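Local coordinates for protein putative isomerase (Sinorhizobium meliloti, PDB 2PPG) that belongs to the enolase superfamily, as a putative isomerase with a mandelate racemase-like N-terminal domain and a C-terminal TIM-barrel domain, at residues P279-R284 with H311-I316; R272-M277 with G305-V310. One frame throughout, in Å; residues are numbered along the deposited sequence.

Two neighbouring contacts, their centres about 8 Å apart, illustrate how neighbouring elements of the barrel domain meet, with no hydrogen bond across either pair of segments. Both use helix 274-282: interaction 2 packs its first turn against the end of helix 293-310, and interaction 1 packs its last turn against the loop that leads from that helix into strand 314-315. Interaction 2 is buried throughout and built from apolar packing and a Met-aromatic contact made by a selenomethionine. Interaction 1 is smaller and only partly buried, and it adds a histidine whose NE2 is hydrogen-bonded to Tyr307 OH of another subunit. They meet where Val281 packs on Tyr307 and where Ile313 N probably bonds to Ala308 O as part of the turn that ends helix 293-310.

Interaction 1: residues P279-R284 with H311-I316; sequences PRVARR and HHIKVI
One methyl group of Val281 sits squarely over the ring of His311, a CH-pi contact in which CG2 lies 4.1 Å from the ring centroid and only 11° off the normal. The valine and histidine side chains cross at about a right angle, and CG2 of Val281 stands about 4.0 Å above the plane of the His311 ring, over its centre. ND1 of His311 is the ring atom nearest to CG2 of Val281, at 4.0 Å. The other methyl of Val281 serves a different partner: CG1 rests 4.1 Å from CD1 of Ile313, the tip of a side chain whose extended end (chi2 173°) carries it across to the helix. A single valine thus divides its two branches between an aromatic face and an aliphatic tip.

Both backbones are turning here. Helix 274-282 closes in a Schellman motif with Arg284 at C-prime, and helix 293-310 closes in another with His312 at C-prime, after which the chain enters strand 314-315. That strand lies beside strand 288-289 in parallel, as expected of the TIM-barrel domain.

NE2 of the same His311 ring is hydrogen-bonded to Tyr307 OH of a neighbouring subunit. The imidazole is therefore held over one face by an apolar group of its own chain and at NE2 by another subunit, which is consistent with restricted rotation of the ring.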
loop_
_atom_site.group_PDB
_atom_site.type_symbol
_atom_site.label_atom_id
_atom_site.label_comp_id
_atom_site.label_asym_id
_atom_site.label_seq_id
_atom_site.Cartn_x
_atom_site.Cartn_y
_atom_site.Cartn_z
ATOM N N PRO A 279 14.061 -4.331 -7.854
ATOM C CA PRO A 279 12.714 -4.862 -7.696
ATOM C C PRO A 279 12.629 -5.966 -6.664
ATOM O O PRO A 279 11.662 -6.025 -5.909
ATOM C CB PRO A 279 12.404 -5.417 -9.081
ATOM C CG PRO A 279 13.244 -4.574 -9.996
ATOM C CD PRO A 279 14.529 -4.482 -9.243
ATOM N N ARG A 280 13.640 -6.821 -6.605
ATOM C CA ARG A 280 13.625 -7.920 -5.643
ATOM C C ARG A 280 13.761 -7.467 -4.182
ATOM O O ARG A 280 13.129 -8.057 -3.305
ATOM C CB ARG A 280 14.663 -8.998 -5.992
ATOM C CG ARG A 280 14.279 -9.913 -7.181
ATOM C CD ARG A 280 14.596 -9.272 -8.533
ATOM N NE ARG A 280 14.367 -10.167 -9.669
ATOM C CZ ARG A 280 14.479 -9.808 -10.946
ATOM N NH1 ARG A 280 14.818 -8.572 -11.272
ATOM N NH2 ARG A 280 14.247 -10.687 -11.907
ATOM N N VAL A 281 14.572 -6.438 -3.908
ATOM C CA VAL A 281 14.663 -5.945 -2.526
ATOM C C VAL A 281 13.434 -5.114 -2.174
ATOM O O VAL A 281 12.925 -5.192 -1.050
ATOM C CB VAL A 281 15.987 -5.179 -2.186
ATOM C CG1 VAL A 281 17.113 -5.585 -3.114
ATOM C CG2 VAL A 281 15.784 -3.676 -2.179
ATOM N N ALA A 282 12.940 -4.362 -3.155
ATOM C CA ALA A 282 11.705 -3.598 -2.997
ATOM C C ALA A 282 10.579 -4.500 -2.526
ATOM O O ALA A 282 9.805 -4.113 -1.667
ATOM C CB ALA A 282 11.321 -2.896 -4.308
ATOM N N ARG A 283 10.497 -5.714 -3.065
ATOM C CA ARG A 283 9.451 -6.646 -2.637
ATOM C C ARG A 283 9.816 -7.491 -1.414
ATOM O O ARG A 283 9.109 -8.447 -1.096
ATOM C CB ARG A 283 9.013 -7.544 -3.794
ATOM C CG ARG A 283 8.148 -6.850 -4.839
ATOM C CD ARG A 283 6.740 -6.517 -4.320
ATOM N NE ARG A 283 5.974 -7.675 -3.835
ATOM C CZ ARG A 283 5.349 -8.555 -4.623
ATOM N NH1 ARG A 283 5.417 -8.423 -5.946
ATOM N NH2 ARG A 283 4.662 -9.572 -4.095
ATOM N N ARG A 284 10.905 -7.131 -0.736
ATOM C CA ARG A 284 11.442 -7.907 0.396
ATOM C C ARG A 284 11.612 -9.386 0.043
ATOM O O ARG A 284 11.272 -10.281 0.830
ATOM C CB ARG A 284 10.574 -7.746 1.656
ATOM C CG ARG A 284 10.676 -6.377 2.331
ATOM N N HIS A 311 20.980 -2.103 2.088
ATOM C CA HIS A 311 19.684 -2.723 2.345
ATOM C C HIS A 311 19.715 -3.936 3.262
ATOM O O HIS A 311 18.744 -4.692 3.315
ATOM C CB HIS A 311 18.962 -3.034 1.035
ATOM C CG HIS A 311 18.312 -1.834 0.430
ATOM N ND1 HIS A 311 17.088 -1.366 0.854
ATOM C CD2 HIS A 311 18.732 -0.977 -0.533
ATOM C CE1 HIS A 311 16.775 -0.278 0.167
ATOM N NE2 HIS A 311 17.755 -0.022 -0.681
ATOM N N HIS A 312 20.826 -4.104 3.977
ATOM C CA HIS A 312 20.992 -5.152 4.998
ATOM C C HIS A 312 20.731 -6.563 4.521
ATOM O O HIS A 312 19.921 -7.286 5.103
ATOM C CB HIS A 312 20.150 -4.836 6.235
ATOM C CG HIS A 312 20.466 -3.500 6.809
ATOM N ND1 HIS A 312 19.910 -2.338 6.319
ATOM C CD2 HIS A 312 21.347 -3.130 7.765
ATOM C CE1 HIS A 312 20.413 -1.309 6.974
ATOM N NE2 HIS A 312 21.284 -1.763 7.859
ATOM N N ILE A 313 21.440 -6.941 3.468
ATOM C CA ILE A 313 21.287 -8.235 2.826
ATOM C C ILE A 313 22.670 -8.896 2.762
ATOM O O ILE A 313 23.666 -8.227 2.515
ATOM C CB ILE A 313 20.652 -8.051 1.446
ATOM C CG1 ILE A 313 19.171 -7.704 1.610
ATOM C CG2 ILE A 313 20.826 -9.280 0.576
ATOM C CD1 ILE A 313 18.482 -7.334 0.335
ATOM N N LYS A 314 22.732 -10.192 3.046
ATOM C CA LYS A 314 23.984 -10.937 3.032
ATOM C C LYS A 314 24.451 -11.178 1.603
ATOM O O LYS A 314 23.641 -11.367 0.687
ATOM C CB LYS A 314 23.812 -12.275 3.771
ATOM C CG LYS A 314 24.559 -12.405 5.096
ATOM C CD LYS A 314 24.554 -11.102 5.892
ATOM C CE LYS A 314 25.605 -11.109 6.993
ATOM N NZ LYS A 314 26.986 -11.301 6.430
ATOM N N VAL A 315 25.764 -11.168 1.415
ATOM C CA VAL A 315 26.344 -11.466 0.113
ATOM C C VAL A 315 27.051 -12.813 0.163
ATOM O O VAL A 315 28.014 -12.980 0.909
ATOM C CB VAL A 315 27.362 -10.388 -0.335
ATOM C CG1 VAL A 315 27.768 -10.622 -1.787
ATOM C CG2 VAL A 315 26.784 -8.993 -0.191
ATOM N N ILE A 316 26.554 -13.784 -0.593
ATOM C CA ILE A 316 27.256 -15.044 -0.752
ATOM C C ILE A 316 27.538 -15.305 -2.236
ATOM O O ILE A 316 26.726 -15.899 -2.938
ATOM C CB ILE A 316 26.506 -16.229 -0.083
ATOM C CG1 ILE A 316 26.280 -15.943 1.402
ATOM C CG2 ILE A 316 27.320 -17.504 -0.240
ATOM C CD1 ILE A 316 25.416 -16.957 2.108
#

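Interaction 2: residues R272-M277 with G305-V310; sequences RTVHDM and GAYAHV
Apolar packing between Val274, Met277, Tyr307 and Ala308 accounts for most of the contact between the start of helix 274-282 and the end of helix 293-310. Val274 CG2 approaches the root of the tyrosine, 4.1 Å from Tyr307 CB, and the two side chains cross at about a right angle. Met277, modelled as selenomethionine, reaches further: with CG anti to the backbone N (chi1 -165°) and the chain extended beyond it, the terminal CE comes to 3.9 Å from Ala308 CB.

The same side chain makes a Met-aromatic contact. SE of Met277 lies 4.0 Å from Tyr307 CD2 and approaches the ring obliquely, as the two side chains run past each other in opposite directions.

This pairing of successive helices is a feature of the TIM-barrel domain of the enolase superfamily: the chain runs from helix 274-282 through strand 288-289 to helix 293-310, and Met277 and Ala308 both also touch Val289 of that strand. Val310 of a neighbouring subunit packs on Val274 and Tyr307.

Hydrogen bonds occur within segment 272-277, where Thr273 and Asp276 form a capping box. Asp276 OD2 accepts from two backbone amides, Arg272 N at 2.7 Å nearly along the C-O axis and Thr273 N at 3.3 Å from above the carboxylate plane, while Thr273 OG1 takes a weak bond from His275 N.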
loop_
_atom_site.group_PDB
_atom_site.type_symbol
_atom_site.label_atom_id
_atom_site.label_comp_id
_atom_site.label_asym_id
_atom_site.label_seq_id
_atom_site.Cartn_x
_atom_site.Cartn_y
_atom_site.Cartn_z
ATOM N N ARG A 272 22.534 -9.144 -14.115
ATOM C CA ARG A 272 23.651 -8.542 -14.818
ATOM C C ARG A 272 24.068 -7.207 -14.221
ATOM O O ARG A 272 25.251 -6.861 -14.246
ATOM C CB ARG A 272 23.324 -8.379 -16.303
ATOM C CG ARG A 272 23.152 -9.701 -17.031
ATOM C CD ARG A 272 24.440 -10.529 -17.025
ATOM N NE ARG A 272 24.409 -11.515 -18.100
ATOM C CZ ARG A 272 23.848 -12.716 -18.004
ATOM N NH1 ARG A 272 23.272 -13.105 -16.870
ATOM N NH2 ARG A 272 23.848 -13.523 -19.055
ATOM N N THR A 273 23.097 -6.458 -13.701
ATOM C CA THR A 273 23.367 -5.163 -13.079
ATOM C C THR A 273 22.629 -4.992 -11.749
ATOM O O THR A 273 21.703 -5.753 -11.416
ATOM C CB THR A 273 22.928 -3.993 -13.968
ATOM O OG1 THR A 273 21.511 -4.043 -14.113
ATOM C CG2 THR A 273 23.597 -4.040 -15.352
ATOM N N VAL A 274 23.029 -3.959 -11.010
ATOM C CA VAL A 274 22.349 -3.562 -9.786
ATOM C C VAL A 274 20.866 -3.268 -10.049
ATOM O O VAL A 274 20.028 -3.373 -9.149
ATOM C CB VAL A 274 23.069 -2.357 -9.130
ATOM C CG1 VAL A 274 23.141 -1.155 -10.093
ATOM C CG2 VAL A 274 22.418 -1.973 -7.799
ATOM N N HIS A 275 20.534 -2.923 -11.286
ATOM C CA HIS A 275 19.141 -2.662 -11.649
ATOM C C HIS A 275 18.251 -3.895 -11.483
ATOM O O HIS A 275 17.132 -3.787 -10.991
ATOM C CB HIS A 275 19.045 -2.069 -13.056
ATOM C CG HIS A 275 19.771 -0.770 -13.194
ATOM N ND1 HIS A 275 19.428 0.353 -12.470
ATOM C CD2 HIS A 275 20.841 -0.420 -13.948
ATOM C CE1 HIS A 275 20.251 1.342 -12.778
ATOM N NE2 HIS A 275 21.115 0.899 -13.675
ATOM N N ASP A 276 18.757 -5.064 -11.856
ATOM C CA ASP A 276 18.031 -6.312 -11.611
ATOM C C ASP A 276 17.701 -6.501 -10.141
ATOM O O ASP A 276 16.680 -7.084 -9.819
ATOM C CB ASP A 276 18.822 -7.521 -12.123
ATOM C CG ASP A 276 19.093 -7.441 -13.601
ATOM O OD1 ASP A 276 18.233 -6.906 -14.320
ATOM O OD2 ASP A 276 20.160 -7.899 -14.053
HETATM N N MSE A 277 18.556 -5.983 -9.257
HETATM C CA MSE A 277 18.385 -6.158 -7.806
HETATM C C MSE A 277 17.228 -5.383 -7.164
HETATM O O MSE A 277 16.512 -5.914 -6.315
HETATM C CB MSE A 277 19.673 -5.798 -7.074
HETATM C CG MSE A 277 19.669 -6.290 -5.658
HETATM SE SE MSE A 277 21.380 -6.197 -4.747
HETATM C CE MSE A 277 20.817 -6.886 -2.989
ATOM N N GLY A 305 26.917 -5.351 -4.332
ATOM C CA GLY A 305 27.392 -5.446 -2.952
ATOM C C GLY A 305 27.061 -4.216 -2.124
ATOM O O GLY A 305 26.589 -4.333 -1.001
ATOM N N ALA A 306 27.308 -3.030 -2.676
ATOM C CA ALA A 306 26.983 -1.773 -1.976
ATOM C C ALA A 306 25.487 -1.649 -1.696
ATOM O O ALA A 306 25.089 -1.138 -0.651
ATOM C CB ALA A 306 27.459 -0.583 -2.763
ATOM N N TYR A 307 24.665 -2.117 -2.631
ATOM C CA TYR A 307 23.230 -2.118 -2.434
ATOM C C TYR A 307 22.798 -3.097 -1.329
ATOM O O TYR A 307 21.929 -2.783 -0.536
ATOM C CB TYR A 307 22.520 -2.437 -3.744
ATOM C CG TYR A 307 21.124 -1.855 -3.857
ATOM C CD1 TYR A 307 20.931 -0.522 -4.228
ATOM C CD2 TYR A 307 19.999 -2.648 -3.620
ATOM C CE1 TYR A 307 19.657 0.009 -4.342
ATOM C CE2 TYR A 307 18.720 -2.131 -3.734
ATOM C CZ TYR A 307 18.552 -0.799 -4.090
ATOM O OH TYR A 307 17.277 -0.283 -4.190
ATOM N N ALA A 308 23.410 -4.274 -1.269
ATOM C CA ALA A 308 23.080 -5.227 -0.215
ATOM C C ALA A 308 23.447 -4.680 1.165
ATOM O O ALA A 308 22.744 -4.919 2.132
ATOM C CB ALA A 308 23.776 -6.548 -0.454
ATOM N N HIS A 309 24.560 -3.955 1.228
ATOM C CA HIS A 309 25.034 -3.289 2.435
ATOM C C HIS A 309 24.002 -2.281 2.931
ATOM O O HIS A 309 23.477 -2.390 4.046
ATOM C CB HIS A 309 26.338 -2.569 2.113
ATOM C CG HIS A 309 26.928 -1.831 3.271
ATOM N ND1 HIS A 309 27.786 -2.427 4.170
ATOM C CD2 HIS A 309 26.799 -0.543 3.671
ATOM C CE1 HIS A 309 28.156 -1.540 5.077
ATOM N NE2 HIS A 309 27.571 -0.389 4.797
ATOM N N VAL A 310 23.729 -1.298 2.083
ATOM C CA VAL A 310 22.665 -0.335 2.308
ATOM C C VAL A 310 21.360 -1.010 2.751
ATOM O O VAL A 310 20.718 -0.551 3.689
ATOM C CB VAL A 310 22.402 0.499 1.027
ATOM C CG1 VAL A 310 21.037 1.136 1.074
ATOM C CG2 VAL A 310 23.463 1.556 0.854
#